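Long-range contact in alpha-Amylase (Thermotoga maritima, PDB 2B5D), which is an alpha-amylase of glycoside hydrolase family 57 that combines a family 57 glycoside hydrolase fold with a largely helical C-terminal part: residues P156-N169 with F515-V527. Sequence-based numbering, arbitrary orientation.
Sequences PEVVNAQITVGVKN and FPEINFRVMARDV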
ATOM      1  N   PRO A 156      18.997 -16.036  27.914  1.00 43.48           N
ATOM      2  CA  PRO A 156      18.689 -15.835  29.328  1.00 42.07           C
ATOM      3  C   PRO A 156      19.055 -14.451  29.819  1.00 42.13           C
ATOM      4  O   PRO A 156      18.354 -13.928  30.684  1.00 42.87           O
ATOM      5  CB  PRO A 156      19.555 -16.858  30.050  1.00 42.41           C
ATOM      6  CG  PRO A 156      20.220 -17.728  29.048  1.00 42.72           C
ATOM      7  CD  PRO A 156      19.736 -17.299  27.671  1.00 43.97           C
ATOM      8  N   GLU A 157      20.122 -13.845  29.279  1.00 41.61           N
ATOM      9  CA  GLU A 157      20.493 -12.471  29.669  1.00 41.50           C
ATOM     10  C   GLU A 157      19.359 -11.472  29.389  1.00 41.25           C
ATOM     11  O   GLU A 157      19.074 -10.568  30.213  1.00 42.43           O
ATOM     12  CB  GLU A 157      21.785 -11.995  28.946  1.00 41.96           C
ATOM     13  CG  GLU A 157      23.069 -12.872  29.117  1.00 41.00           C
ATOM     14  CD  GLU A 157      23.029 -14.111  28.252  1.00 44.68           C
ATOM     15  OE1 GLU A 157      24.065 -14.765  28.134  1.00 43.88           O
ATOM     16  OE2 GLU A 157      21.955 -14.471  27.684  1.00 44.18           O
ATOM     17  N   VAL A 158      18.715 -11.591  28.223  1.00 40.12           N
ATOM     18  CA  VAL A 158      17.663 -10.612  27.885  1.00 40.13           C
ATOM     19  C   VAL A 158      16.380 -10.900  28.671  1.00 39.46           C
ATOM     20  O   VAL A 158      15.716  -9.996  29.235  1.00 39.66           O
ATOM     21  CB  VAL A 158      17.497 -10.397  26.286  1.00 40.83           C
ATOM     22  CG1 VAL A 158      16.708 -11.519  25.634  1.00 39.55           C
ATOM     23  CG2 VAL A 158      16.908  -8.975  25.970  1.00 38.83           C
ATOM     24  N   VAL A 159      16.102 -12.176  28.813  1.00 38.91           N
ATOM     25  CA  VAL A 159      14.997 -12.610  29.679  1.00 39.40           C
ATOM     26  C   VAL A 159      15.068 -12.064  31.105  1.00 40.40           C
ATOM     27  O   VAL A 159      14.103 -11.455  31.598  1.00 40.21           O
ATOM     28  CB  VAL A 159      14.862 -14.118  29.672  1.00 40.11           C
ATOM     29  CG1 VAL A 159      13.754 -14.582  30.674  1.00 41.25           C
ATOM     30  CG2 VAL A 159      14.559 -14.637  28.243  1.00 37.89           C
ATOM     31  N   ASN A 160      16.221 -12.267  31.773  1.00 41.37           N
ATOM     32  CA  ASN A 160      16.380 -11.919  33.187  1.00 40.23           C
ATOM     33  C   ASN A 160      16.428 -10.385  33.327  1.00 39.41           C
ATOM     34  O   ASN A 160      15.910  -9.803  34.295  1.00 40.71           O
ATOM     35  CB  ASN A 160      17.632 -12.684  33.737  1.00 40.81           C
ATOM     36  CG  ASN A 160      17.868 -12.497  35.269  1.00 42.11           C
ATOM     37  OD1 ASN A 160      16.972 -12.139  36.015  1.00 45.82           O
ATOM     38  ND2 ASN A 160      19.105 -12.715  35.710  1.00 42.97           N
ATOM     39  N   ALA A 161      17.052  -9.712  32.351  1.00 40.06           N
ATOM     40  CA  ALA A 161      17.057  -8.244  32.277  1.00 39.31           C
ATOM     41  C   ALA A 161      15.672  -7.687  32.042  1.00 40.66           C
ATOM     42  O   ALA A 161      15.257  -6.694  32.727  1.00 42.07           O
ATOM     43  CB  ALA A 161      17.986  -7.779  31.155  1.00 40.58           C
ATOM     44  N   GLN A 162      14.920  -8.287  31.104  1.00 40.16           N
ATOM     45  CA  GLN A 162      13.460  -7.996  31.085  1.00 41.91           C
ATOM     46  C   GLN A 162      12.811  -8.028  32.448  1.00 42.38           C
ATOM     47  O   GLN A 162      12.119  -7.079  32.839  1.00 44.10           O
ATOM     48  CB  GLN A 162      12.690  -8.907  30.124  1.00 41.61           C
ATOM     49  CG  GLN A 162      12.792  -8.487  28.674  1.00 41.30           C
ATOM     50  CD  GLN A 162      11.835  -7.366  28.299  1.00 47.15           C
ATOM     51  OE1 GLN A 162      10.709  -7.273  28.841  1.00 44.88           O
ATOM     52  NE2 GLN A 162      12.260  -6.513  27.311  1.00 46.35           N
ATOM     53  N   ILE A 163      13.044  -9.097  33.210  1.00 42.74           N
ATOM     54  CA  ILE A 163      12.462  -9.194  34.593  1.00 42.26           C
ATOM     55  C   ILE A 163      12.973  -8.142  35.554  1.00 42.55           C
ATOM     56  O   ILE A 163      12.158  -7.437  36.211  1.00 42.17           O
ATOM     57  CB  ILE A 163      12.726 -10.610  35.218  1.00 43.18           C
ATOM     58  CG1 ILE A 163      11.903 -11.664  34.452  1.00 43.59           C
ATOM     59  CG2 ILE A 163      12.399 -10.617  36.709  1.00 41.88           C
ATOM     60  CD1 ILE A 163      12.610 -12.960  34.280  1.00 47.41           C
ATOM     61  N   THR A 164      14.325  -8.038  35.675  1.00 41.67           N
ATOM     62  CA  THR A 164      14.912  -7.104  36.630  1.00 41.04           C
ATOM     63  C   THR A 164      14.559  -5.687  36.392  1.00 41.41           C
ATOM     64  O   THR A 164      14.337  -4.910  37.351  1.00 42.02           O
ATOM     65  CB  THR A 164      16.500  -7.185  36.637  1.00 43.16           C
ATOM     66  OG1 THR A 164      16.896  -8.511  36.991  1.00 41.31           O
ATOM     67  CG2 THR A 164      17.072  -6.227  37.595  1.00 39.21           C
ATOM     68  N   VAL A 165      14.573  -5.290  35.111  1.00 42.84           N
ATOM     69  CA  VAL A 165      14.205  -3.927  34.777  1.00 42.65           C
ATOM     70  C   VAL A 165      12.762  -3.593  35.175  1.00 43.26           C
ATOM     71  O   VAL A 165      12.517  -2.539  35.779  1.00 43.63           O
ATOM     72  CB  VAL A 165      14.599  -3.548  33.321  1.00 44.28           C
ATOM     73  CG1 VAL A 165      14.074  -2.142  32.944  1.00 40.26           C
ATOM     74  CG2 VAL A 165      16.150  -3.571  33.176  1.00 43.74           C
ATOM     75  N   GLY A 166      11.829  -4.513  34.910  1.00 43.96           N
ATOM     76  CA  GLY A 166      10.465  -4.365  35.406  1.00 44.11           C
ATOM     77  C   GLY A 166      10.380  -4.211  36.910  1.00 45.82           C
ATOM     78  O   GLY A 166       9.677  -3.315  37.425  1.00 43.65           O
ATOM     79  N   VAL A 167      11.093  -5.110  37.620  1.00 46.77           N
ATOM     80  CA  VAL A 167      11.085  -5.123  39.093  1.00 47.21           C
ATOM     81  C   VAL A 167      11.573  -3.791  39.645  1.00 48.31           C
ATOM     82  O   VAL A 167      10.885  -3.159  40.461  1.00 48.25           O
ATOM     83  CB  VAL A 167      11.903  -6.354  39.659  1.00 48.13           C
ATOM     84  CG1 VAL A 167      12.131  -6.226  41.137  1.00 45.68           C
ATOM     85  CG2 VAL A 167      11.157  -7.726  39.301  1.00 45.33           C
ATOM     86  N   LYS A 168      12.737  -3.340  39.163  1.00 49.63           N
ATOM     87  CA  LYS A 168      13.294  -2.047  39.573  1.00 50.57           C
ATOM     88  C   LYS A 168      12.402  -0.889  39.186  1.00 50.75           C
ATOM     89  O   LYS A 168      12.212   0.062  39.986  1.00 52.31           O
ATOM     90  CB  LYS A 168      14.682  -1.846  38.996  1.00 51.78           C
ATOM     91  CG  LYS A 168      15.773  -2.684  39.654  1.00 55.13           C
ATOM     92  CD  LYS A 168      17.160  -2.089  39.374  1.00 60.21           C
ATOM     93  CE  LYS A 168      18.289  -3.138  39.567  1.00 62.88           C
ATOM     94  NZ  LYS A 168      18.082  -4.023  40.773  1.00 61.83           N
ATOM     95  N   ASN A 169      11.817  -0.959  37.984  1.00 50.23           N
ATOM     96  CA  ASN A 169      10.895   0.098  37.572  1.00 49.54           C
ATOM     97  C   ASN A 169       9.665   0.249  38.473  1.00 48.76           C
ATOM     98  O   ASN A 169       9.253   1.372  38.821  1.00 48.42           O
ATOM     99  CB  ASN A 169      10.497  -0.016  36.098  1.00 50.15           C
ATOM    100  CG  ASN A 169       9.777   1.208  35.630  1.00 50.08           C
ATOM    101  OD1 ASN A 169      10.410   2.237  35.398  1.00 52.02           O
ATOM    102  ND2 ASN A 169       8.440   1.144  35.571  1.00 49.81           N
ATOM    103  N   PHE A 515      13.019   3.967  30.483  1.00 51.43           N
ATOM    104  CA  PHE A 515      13.541   3.699  31.835  1.00 48.70           C
ATOM    105  C   PHE A 515      14.774   4.605  32.056  1.00 48.60           C
ATOM    106  O   PHE A 515      15.900   4.213  31.736  1.00 47.14           O
ATOM    107  CB  PHE A 515      13.967   2.255  31.938  1.00 47.37           C
ATOM    108  CG  PHE A 515      12.927   1.267  31.520  1.00 45.69           C
ATOM    109  CD1 PHE A 515      13.115   0.485  30.367  1.00 45.57           C
ATOM    110  CD2 PHE A 515      11.790   1.044  32.316  1.00 45.26           C
ATOM    111  CE1 PHE A 515      12.135  -0.499  29.983  1.00 43.90           C
ATOM    112  CE2 PHE A 515      10.822   0.103  31.949  1.00 45.08           C
ATOM    113  CZ  PHE A 515      10.984  -0.660  30.776  1.00 44.28           C
ATOM    114  N   PRO A 516      14.557   5.829  32.544  1.00 48.30           N
ATOM    115  CA  PRO A 516      15.647   6.784  32.777  1.00 49.02           C
ATOM    116  C   PRO A 516      16.772   6.247  33.671  1.00 50.00           C
ATOM    117  O   PRO A 516      17.931   6.611  33.507  1.00 50.53           O
ATOM    118  CB  PRO A 516      14.950   7.990  33.447  1.00 49.13           C
ATOM    119  CG  PRO A 516      13.525   7.526  33.808  1.00 48.94           C
ATOM    120  CD  PRO A 516      13.228   6.386  32.852  1.00 48.73           C
ATOM    121  N   GLU A 517      16.409   5.385  34.609  1.00 50.44           N
ATOM    122  CA  GLU A 517      17.294   4.800  35.608  1.00 50.10           C
ATOM    123  C   GLU A 517      17.963   3.532  35.139  1.00 50.02           C
ATOM    124  O   GLU A 517      18.654   2.888  35.917  1.00 50.34           O
ATOM    125  CB  GLU A 517      16.434   4.394  36.782  1.00 51.16           C
ATOM    126  CG  GLU A 517      15.599   3.049  36.463  1.00 52.64           C
ATOM    127  CD  GLU A 517      14.188   3.259  35.830  1.00 51.09           C
ATOM    128  OE1 GLU A 517      13.938   4.350  35.303  1.00 49.43           O
ATOM    129  OE2 GLU A 517      13.325   2.328  35.882  1.00 51.96           O
ATOM    130  N   ILE A 518      17.744   3.118  33.893  1.00 49.70           N
ATOM    131  CA  ILE A 518      18.287   1.834  33.462  1.00 49.70           C
ATOM    132  C   ILE A 518      19.834   1.818  33.554  1.00 50.04           C
ATOM    133  O   ILE A 518      20.501   2.873  33.571  1.00 51.02           O
ATOM    134  CB  ILE A 518      17.767   1.458  32.031  1.00 49.57           C
ATOM    135  CG1 ILE A 518      17.696  -0.064  31.815  1.00 49.29           C
ATOM    136  CG2 ILE A 518      18.590   2.127  30.945  1.00 48.34           C
ATOM    137  CD1 ILE A 518      17.151  -0.484  30.421  1.00 50.33           C
ATOM    138  N   ASN A 519      20.406   0.628  33.571  1.00 48.98           N
ATOM    139  CA  ASN A 519      21.821   0.491  33.567  1.00 48.13           C
ATOM    140  C   ASN A 519      22.181  -0.644  32.675  1.00 47.54           C
ATOM    141  O   ASN A 519      21.867  -1.742  32.995  1.00 47.81           O
ATOM    142  CB  ASN A 519      22.299   0.119  34.974  1.00 48.56           C
ATOM    143  CG  ASN A 519      23.844   0.136  35.100  1.00 49.12           C
ATOM    144  OD1 ASN A 519      24.595  -0.374  34.229  1.00 46.97           O
ATOM    145  ND2 ASN A 519      24.302   0.683  36.202  1.00 46.58           N
ATOM    146  N   PHE A 520      22.922  -0.402  31.611  1.00 47.87           N
ATOM    147  CA  PHE A 520      23.174  -1.411  30.588  1.00 48.15           C
ATOM    148  C   PHE A 520      23.832  -2.615  31.161  1.00 48.82           C
ATOM    149  O   PHE A 520      23.888  -3.652  30.501  1.00 49.14           O
ATOM    150  CB  PHE A 520      24.063  -0.833  29.463  1.00 48.05           C
ATOM    151  CG  PHE A 520      25.522  -0.611  29.871  1.00 46.87           C
ATOM    152  CD1 PHE A 520      26.482  -1.592  29.632  1.00 43.95           C
ATOM    153  CD2 PHE A 520      25.914   0.582  30.512  1.00 44.98           C
ATOM    154  CE1 PHE A 520      27.815  -1.402  30.038  1.00 45.44           C
ATOM    155  CE2 PHE A 520      27.237   0.783  30.905  1.00 42.12           C
ATOM    156  CZ  PHE A 520      28.179  -0.219  30.669  1.00 44.68           C
ATOM    157  N   ARG A 521      24.412  -2.450  32.368  1.00 49.89           N
ATOM    158  CA  ARG A 521      25.168  -3.543  33.014  1.00 49.62           C
ATOM    159  C   ARG A 521      24.336  -4.765  33.434  1.00 48.29           C
ATOM    160  O   ARG A 521      24.886  -5.919  33.439  1.00 47.35           O
ATOM    161  CB  ARG A 521      26.153  -3.020  34.075  1.00 50.26           C
ATOM    162  CG  ARG A 521      27.493  -2.517  33.419  1.00 50.54           C
ATOM    163  CD  ARG A 521      28.441  -1.764  34.374  1.00 51.54           C
ATOM    164  NE  ARG A 521      27.898  -0.467  34.754  1.00 56.04           N
ATOM    165  CZ  ARG A 521      28.313   0.711  34.286  1.00 57.17           C
ATOM    166  NH1 ARG A 521      29.346   0.804  33.467  1.00 62.28           N
ATOM    167  NH2 ARG A 521      27.725   1.823  34.688  1.00 57.36           N
ATOM    168  N   VAL A 522      23.006  -4.566  33.621  1.00 46.40           N
ATOM    169  CA  VAL A 522      22.074  -5.731  33.676  1.00 43.86           C
ATOM    170  C   VAL A 522      22.388  -6.796  32.646  1.00 43.26           C
ATOM    171  O   VAL A 522      22.166  -7.994  32.886  1.00 42.64           O
ATOM    172  CB  VAL A 522      20.527  -5.429  33.490  1.00 45.56           C
ATOM    173  CG1 VAL A 522      19.813  -5.179  34.816  1.00 44.90           C
ATOM    174  CG2 VAL A 522      20.206  -4.392  32.381  1.00 41.88           C
ATOM    175  N   MET A 523      22.913  -6.409  31.491  1.00 43.52           N
ATOM    176  CA  MET A 523      23.129  -7.408  30.397  1.00 44.58           C
ATOM    177  C   MET A 523      24.417  -8.174  30.529  1.00 46.02           C
ATOM    178  O   MET A 523      24.698  -9.110  29.764  1.00 45.93           O
ATOM    179  CB  MET A 523      23.061  -6.749  29.021  1.00 44.40           C
ATOM    180  CG  MET A 523      21.653  -6.175  28.686  1.00 44.51           C
ATOM    181  SD  MET A 523      20.428  -7.497  28.524  1.00 44.01           S
ATOM    182  CE  MET A 523      20.996  -8.498  27.112  1.00 33.35           C
ATOM    183  N   ALA A 524      25.233  -7.769  31.488  1.00 48.05           N
ATOM    184  CA  ALA A 524      26.514  -8.463  31.650  1.00 50.40           C
ATOM    185  C   ALA A 524      26.488  -9.545  32.763  1.00 50.80           C
ATOM    186  O   ALA A 524      27.523 -10.191  33.011  1.00 52.13           O
ATOM    187  CB  ALA A 524      27.650  -7.439  31.892  1.00 49.62           C
ATOM    188  N   ARG A 525      25.338  -9.721  33.438  1.00 50.47           N
ATOM    189  CA  ARG A 525      25.226 -10.669  34.564  1.00 49.63           C
ATOM    190  C   ARG A 525      25.285 -12.104  34.129  1.00 48.73           C
ATOM    191  O   ARG A 525      25.061 -12.398  32.963  1.00 48.70           O
ATOM    192  CB  ARG A 525      23.980 -10.468  35.370  1.00 49.47           C
ATOM    193  CG  ARG A 525      23.791  -9.110  35.901  1.00 50.65           C
ATOM    194  CD  ARG A 525      22.406  -8.888  35.461  1.00 54.94           C
ATOM    195  NE  ARG A 525      21.407  -8.867  36.487  1.00 54.22           N
ATOM    196  CZ  ARG A 525      20.086  -8.986  36.274  1.00 50.73           C
ATOM    197  NH1 ARG A 525      19.555  -9.196  35.057  1.00 46.84           N
ATOM    198  NH2 ARG A 525      19.304  -8.878  37.327  1.00 46.11           N
ATOM    199  N   ASP A 526      25.634 -13.001  35.052  1.00 48.10           N
ATOM    200  CA  ASP A 526      25.626 -14.435  34.712  1.00 48.23           C
ATOM    201  C   ASP A 526      24.204 -14.960  34.575  1.00 47.47           C
ATOM    202  O   ASP A 526      23.222 -14.328  35.031  1.00 44.83           O
ATOM    203  CB  ASP A 526      26.389 -15.341  35.710  1.00 48.07           C
ATOM    204  CG  ASP A 526      26.930 -16.629  35.011  1.00 54.63           C
ATOM    205  OD1 ASP A 526      27.038 -16.588  33.712  1.00 54.21           O
ATOM    206  OD2 ASP A 526      27.230 -17.658  35.724  1.00 53.06           O
ATOM    207  N   VAL A 527      24.130 -16.119  33.940  1.00 47.11           N
ATOM    208  CA  VAL A 527      22.898 -16.807  33.750  1.00 49.29           C
ATOM    209  C   VAL A 527      23.077 -18.269  34.131  1.00 51.12           C
ATOM    210  O   VAL A 527      24.207 -18.724  34.259  1.00 51.69           O
ATOM    211  CB  VAL A 527      22.444 -16.715  32.248  1.00 49.03           C
ATOM    212  CG1 VAL A 527      22.212 -15.254  31.876  1.00 45.35           C
ATOM    213  CG2 VAL A 527      23.449 -17.465  31.288  1.00 47.04           C
TER
HETATM  214  O   HOH W   1      20.572 -10.181  32.537  1.00 47.01           O
HETATM  215  O   HOH W   2      14.207  -0.206  35.635  1.00 50.81           O
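V165 sets its CG1 methyl squarely over one face of the F515 ring, 3.7 Å from the centroid and 6° off the normal, a CH-pi contact. With CG1 anti to the backbone N (chi1 174°), the other branch, CG2, is left to meet I518 CG1 and V522 CG2, so one beta-branched residue serves three partners. Small A161 lets the chain come close: its CB lies 3.6 Å from M523 SD. The methionine, bent at chi2 and chi3, brings its flexible thioether alongside the helix and carries CE to V158 CB. At the helix start, V527 CG1 packs 3.6 Å from P156 CB and also touches E157 CG.

Polar groups border this apolar strip. R525 NH2 donates a hydrogen bond to T164 OG1, modelled at a doubtfully short 2.5 Å, while the threonine hydroxyl itself donates to N160 O, one turn back; N199 is a further partner of OG1. V522 CG1 and the N160 amide lie over opposite faces of the guanidinium, both toward its rim. Its NH1 also donates to a water that bridges E157 O and V522 O. A second water links V165 O to E517 OE2, and K172 forms a salt bridge with E517 OE1.

Outside this shell, V522 rests on L453 and R454 donates a hydrogen bond to F515 O. The C-terminal tail thus ties helix 443-458 to helix 156-174, the beta-alpha-beta crossover between parallel strands 137-142 and 180-182 of the family 57 fold.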